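Local coordinates for protein putative glucarate dehydratase (Pseudomonas fluorescens, PDB 4IT1) that probably dehydrates D-glucarate to 5-dehydro-4-deoxy-D-glucarate, using magnesium, as a member of the mandelate racemase/muconate lactonizing enzyme family, at residues D427-M432 / W439-P444. Residues are numbered along the deposited sequence; the frame is centred on the assembly and turned at random.
Sequences DDVRQM and WKALKP
Met432 sets its CG, with CB beside it, over one face of the Trp439 indole, and this is the tight part of the contact. Its CG sits 3.4 Å from the centroid of the five-membered ring and only 7° off the normal, a CH-pi contact. With CG anti to the backbone N (chi1 -177°), the side chain reaches out over the indole; a bend at chi2 (56°) then puts SD above the six-membered ring, 4.9 Å from its centroid, a more distant Met-aromatic approach. The indole has further partners: NE1 donates to Ser44 O, which should limit its rotation, and Arg445 makes a cation-pi contact with it. Met432 is buried, with Leu41 also packed on it.

One turn back along the helix the fit slackens. Val429 meets the indole crosswise, CG1 standing 4.1 Å from Trp439 CD1, while its other branch, CG2, touches Ala441 CB at the same 4.1 Å. Ala441, centre of an inverse gamma turn, is exposed to solvent. A leucine in place of Trp439 would probably leave Met432 without its flat aromatic platform and Ser44 O without its indole donor.

Asp427 N-caps the short helix, its OD1 accepting from Arg430 N at 2.7 Å. The arrangement is a capped C-terminal helix with the following irregular tail folded back across its side, joined by a close CH-pi contact and a longer Met-aromatic one; the tail then runs on to Lys443, whose NZ bonds to Asn245 O, close after the metal ligand Asp243 in sequence.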
ATOM      1  N   ASP A 427     -21.452  15.647 -21.316  1.00 48.52           N
ATOM      2  CA  ASP A 427     -21.884  14.861 -22.463  1.00 39.16           C
ATOM      3  C   ASP A 427     -21.230  15.293 -23.759  1.00 42.45           C
ATOM      4  O   ASP A 427     -21.818  16.038 -24.551  1.00 46.25           O
ATOM      5  CB  ASP A 427     -23.402  14.910 -22.630  1.00 43.75           C
ATOM      6  CG  ASP A 427     -23.948  13.708 -23.416  1.00 50.83           C
ATOM      7  OD1 ASP A 427     -23.246  13.183 -24.320  1.00 48.46           O
ATOM      8  OD2 ASP A 427     -25.088  13.292 -23.125  1.00 48.02           O
ATOM      9  N   ASP A 428     -20.026  14.790 -24.000  1.00 44.48           N
ATOM     10  CA  ASP A 428     -19.320  15.099 -25.235  1.00 47.12           C
ATOM     11  C   ASP A 428     -20.086  14.583 -26.459  1.00 48.00           C
ATOM     12  O   ASP A 428     -19.931  15.107 -27.572  1.00 49.68           O
ATOM     13  CB  ASP A 428     -17.903  14.515 -25.215  1.00 45.59           C
ATOM     14  CG  ASP A 428     -17.062  15.018 -24.047  1.00 59.06           C
ATOM     15  OD1 ASP A 428     -17.623  15.500 -23.031  1.00 52.78           O
ATOM     16  OD2 ASP A 428     -15.818  14.899 -24.140  1.00 62.42           O
ATOM     17  N   VAL A 429     -20.905  13.552 -26.247  1.00 48.32           N
ATOM     18  CA  VAL A 429     -21.640  12.914 -27.337  1.00 43.24           C
ATOM     19  C   VAL A 429     -22.813  13.789 -27.782  1.00 44.67           C
ATOM     20  O   VAL A 429     -22.933  14.092 -28.971  1.00 43.79           O
ATOM     21  CB  VAL A 429     -22.140  11.492 -26.976  1.00 46.49           C
ATOM     22  CG1 VAL A 429     -22.740  10.818 -28.201  1.00 47.47           C
ATOM     23  CG2 VAL A 429     -21.015  10.642 -26.407  1.00 45.33           C
ATOM     24  N   ARG A 430     -23.672  14.188 -26.839  1.00 41.72           N
ATOM     25  CA  ARG A 430     -24.730  15.152 -27.161  1.00 47.88           C
ATOM     26  C   ARG A 430     -24.126  16.410 -27.782  1.00 47.44           C
ATOM     27  O   ARG A 430     -24.596  16.896 -28.817  1.00 42.32           O
ATOM     28  CB  ARG A 430     -25.556  15.522 -25.930  1.00 45.27           C
ATOM     29  CG  ARG A 430     -26.843  16.258 -26.292  1.00 50.22           C
ATOM     30  CD  ARG A 430     -27.916  16.170 -25.208  1.00 53.41           C
ATOM     31  NE  ARG A 430     -28.341  14.797 -24.884  1.00 49.81           N
ATOM     32  CZ  ARG A 430     -28.911  13.944 -25.738  1.00 48.30           C
ATOM     33  NH1 ARG A 430     -29.254  12.733 -25.327  1.00 44.82           N
ATOM     34  NH2 ARG A 430     -29.118  14.279 -27.008  1.00 56.80           N
ATOM     35  N   GLN A 431     -23.060  16.910 -27.159  1.00 47.23           N
ATOM     36  CA  GLN A 431     -22.419  18.130 -27.619  1.00 42.57           C
ATOM     37  C   GLN A 431     -21.974  18.009 -29.065  1.00 42.15           C
ATOM     38  O   GLN A 431     -22.221  18.914 -29.855  1.00 43.96           O
ATOM     39  CB  GLN A 431     -21.254  18.519 -26.701  1.00 56.59           C
ATOM     40  CG  GLN A 431     -20.655  19.896 -26.978  1.00 59.54           C
ATOM     41  CD  GLN A 431     -21.650  21.039 -26.814  1.00 64.52           C
ATOM     42  OE1 GLN A 431     -22.544  21.003 -25.960  1.00 59.36           O
ATOM     43  NE2 GLN A 431     -21.491  22.068 -27.633  1.00 58.64           N
ATOM     44  N   MET A 432     -21.349  16.888 -29.429  1.00 42.30           N
ATOM     45  CA  MET A 432     -20.942  16.694 -30.827  1.00 43.95           C
ATOM     46  C   MET A 432     -22.143  16.669 -31.775  1.00 49.50           C
ATOM     47  O   MET A 432     -22.005  17.011 -32.959  1.00 45.50           O
ATOM     48  CB  MET A 432     -20.067  15.441 -31.006  1.00 44.28           C
ATOM     49  CG  MET A 432     -19.534  15.214 -32.421  1.00 50.15           C
ATOM     50  SD  MET A 432     -18.559  16.553 -33.178  1.00 64.14           S
ATOM     51  CE  MET A 432     -16.956  16.224 -32.479  1.00 47.47           C
ATOM     52  N   TRP A 439     -24.355  11.958 -35.321  1.00 57.77           N
ATOM     53  CA  TRP A 439     -23.209  11.447 -34.538  1.00 51.93           C
ATOM     54  C   TRP A 439     -23.587  10.478 -33.425  1.00 52.70           C
ATOM     55  O   TRP A 439     -24.463  10.768 -32.599  1.00 52.02           O
ATOM     56  CB  TRP A 439     -22.406  12.607 -33.935  1.00 48.84           C
ATOM     57  CG  TRP A 439     -21.198  12.216 -33.082  1.00 41.50           C
ATOM     58  CD1 TRP A 439     -21.171  12.054 -31.730  1.00 36.88           C
ATOM     59  CD2 TRP A 439     -19.852  11.996 -33.538  1.00 35.18           C
ATOM     60  NE1 TRP A 439     -19.901  11.739 -31.312  1.00 40.98           N
ATOM     61  CE2 TRP A 439     -19.072  11.691 -32.404  1.00 40.50           C
ATOM     62  CE3 TRP A 439     -19.234  12.028 -34.797  1.00 38.35           C
ATOM     63  CZ2 TRP A 439     -17.696  11.412 -32.484  1.00 45.63           C
ATOM     64  CZ3 TRP A 439     -17.867  11.752 -34.883  1.00 47.12           C
ATOM     65  CH2 TRP A 439     -17.114  11.446 -33.728  1.00 41.59           C
ATOM     66  N   LYS A 440     -22.882   9.348 -33.384  1.00 41.84           N
ATOM     67  CA  LYS A 440     -23.077   8.348 -32.334  1.00 42.62           C
ATOM     68  C   LYS A 440     -21.763   8.026 -31.622  1.00 39.86           C
ATOM     69  O   LYS A 440     -20.679   8.273 -32.153  1.00 43.09           O
ATOM     70  CB  LYS A 440     -23.703   7.070 -32.917  1.00 46.56           C
ATOM     71  CG  LYS A 440     -25.029   7.270 -33.649  1.00 43.30           C
ATOM     72  CD  LYS A 440     -26.152   7.713 -32.715  1.00 41.73           C
ATOM     73  CE  LYS A 440     -27.502   7.730 -33.426  1.00 46.64           C
ATOM     74  NZ  LYS A 440     -27.453   8.486 -34.713  1.00 49.03           N
ATOM     75  N   ALA A 441     -21.863   7.494 -30.410  1.00 43.38           N
ATOM     76  CA  ALA A 441     -20.692   7.106 -29.629  1.00 43.21           C
ATOM     77  C   ALA A 441     -20.064   5.795 -30.131  1.00 41.31           C
ATOM     78  O   ALA A 441     -20.146   4.780 -29.457  1.00 53.84           O
ATOM     79  CB  ALA A 441     -21.078   6.981 -28.160  1.00 38.63           C
ATOM     80  N   LEU A 442     -19.461   5.822 -31.315  1.00 38.07           N
ATOM     81  CA  LEU A 442     -18.772   4.656 -31.873  1.00 36.29           C
ATOM     82  C   LEU A 442     -17.385   4.455 -31.247  1.00 43.99           C
ATOM     83  O   LEU A 442     -16.644   5.421 -31.042  1.00 39.08           O
ATOM     84  CB  LEU A 442     -18.664   4.760 -33.398  1.00 37.96           C
ATOM     85  CG  LEU A 442     -19.962   4.849 -34.226  1.00 37.68           C
ATOM     86  CD1 LEU A 442     -19.642   4.812 -35.714  1.00 33.00           C
ATOM     87  CD2 LEU A 442     -20.942   3.728 -33.875  1.00 31.88           C
ATOM     88  N   LYS A 443     -17.068   3.199 -30.926  1.00 42.40           N
ATOM     89  CA  LYS A 443     -15.766   2.785 -30.390  1.00 38.07           C
ATOM     90  C   LYS A 443     -15.614   1.296 -30.678  1.00 48.49           C
ATOM     91  O   LYS A 443     -16.430   0.498 -30.203  1.00 45.97           O
ATOM     92  CB  LYS A 443     -15.692   3.026 -28.878  1.00 40.53           C
ATOM     93  CG  LYS A 443     -14.296   2.821 -28.288  1.00 41.44           C
ATOM     94  CD  LYS A 443     -14.224   3.030 -26.774  1.00 38.65           C
ATOM     95  CE  LYS A 443     -14.425   4.478 -26.311  1.00 43.34           C
ATOM     96  NZ  LYS A 443     -13.723   5.524 -27.123  1.00 38.26           N
ATOM     97  N   PRO A 444     -14.592   0.907 -31.474  1.00 44.90           N
ATOM     98  CA  PRO A 444     -13.612   1.750 -32.155  1.00 40.11           C
ATOM     99  C   PRO A 444     -14.110   2.253 -33.504  1.00 43.06           C
ATOM    100  O   PRO A 444     -14.493   1.460 -34.369  1.00 40.78           O
ATOM    101  CB  PRO A 444     -12.421   0.813 -32.348  1.00 45.71           C
ATOM    102  CG  PRO A 444     -13.024  -0.555 -32.445  1.00 46.71           C
ATOM    103  CD  PRO A 444     -14.320  -0.531 -31.681  1.00 44.89           C
TER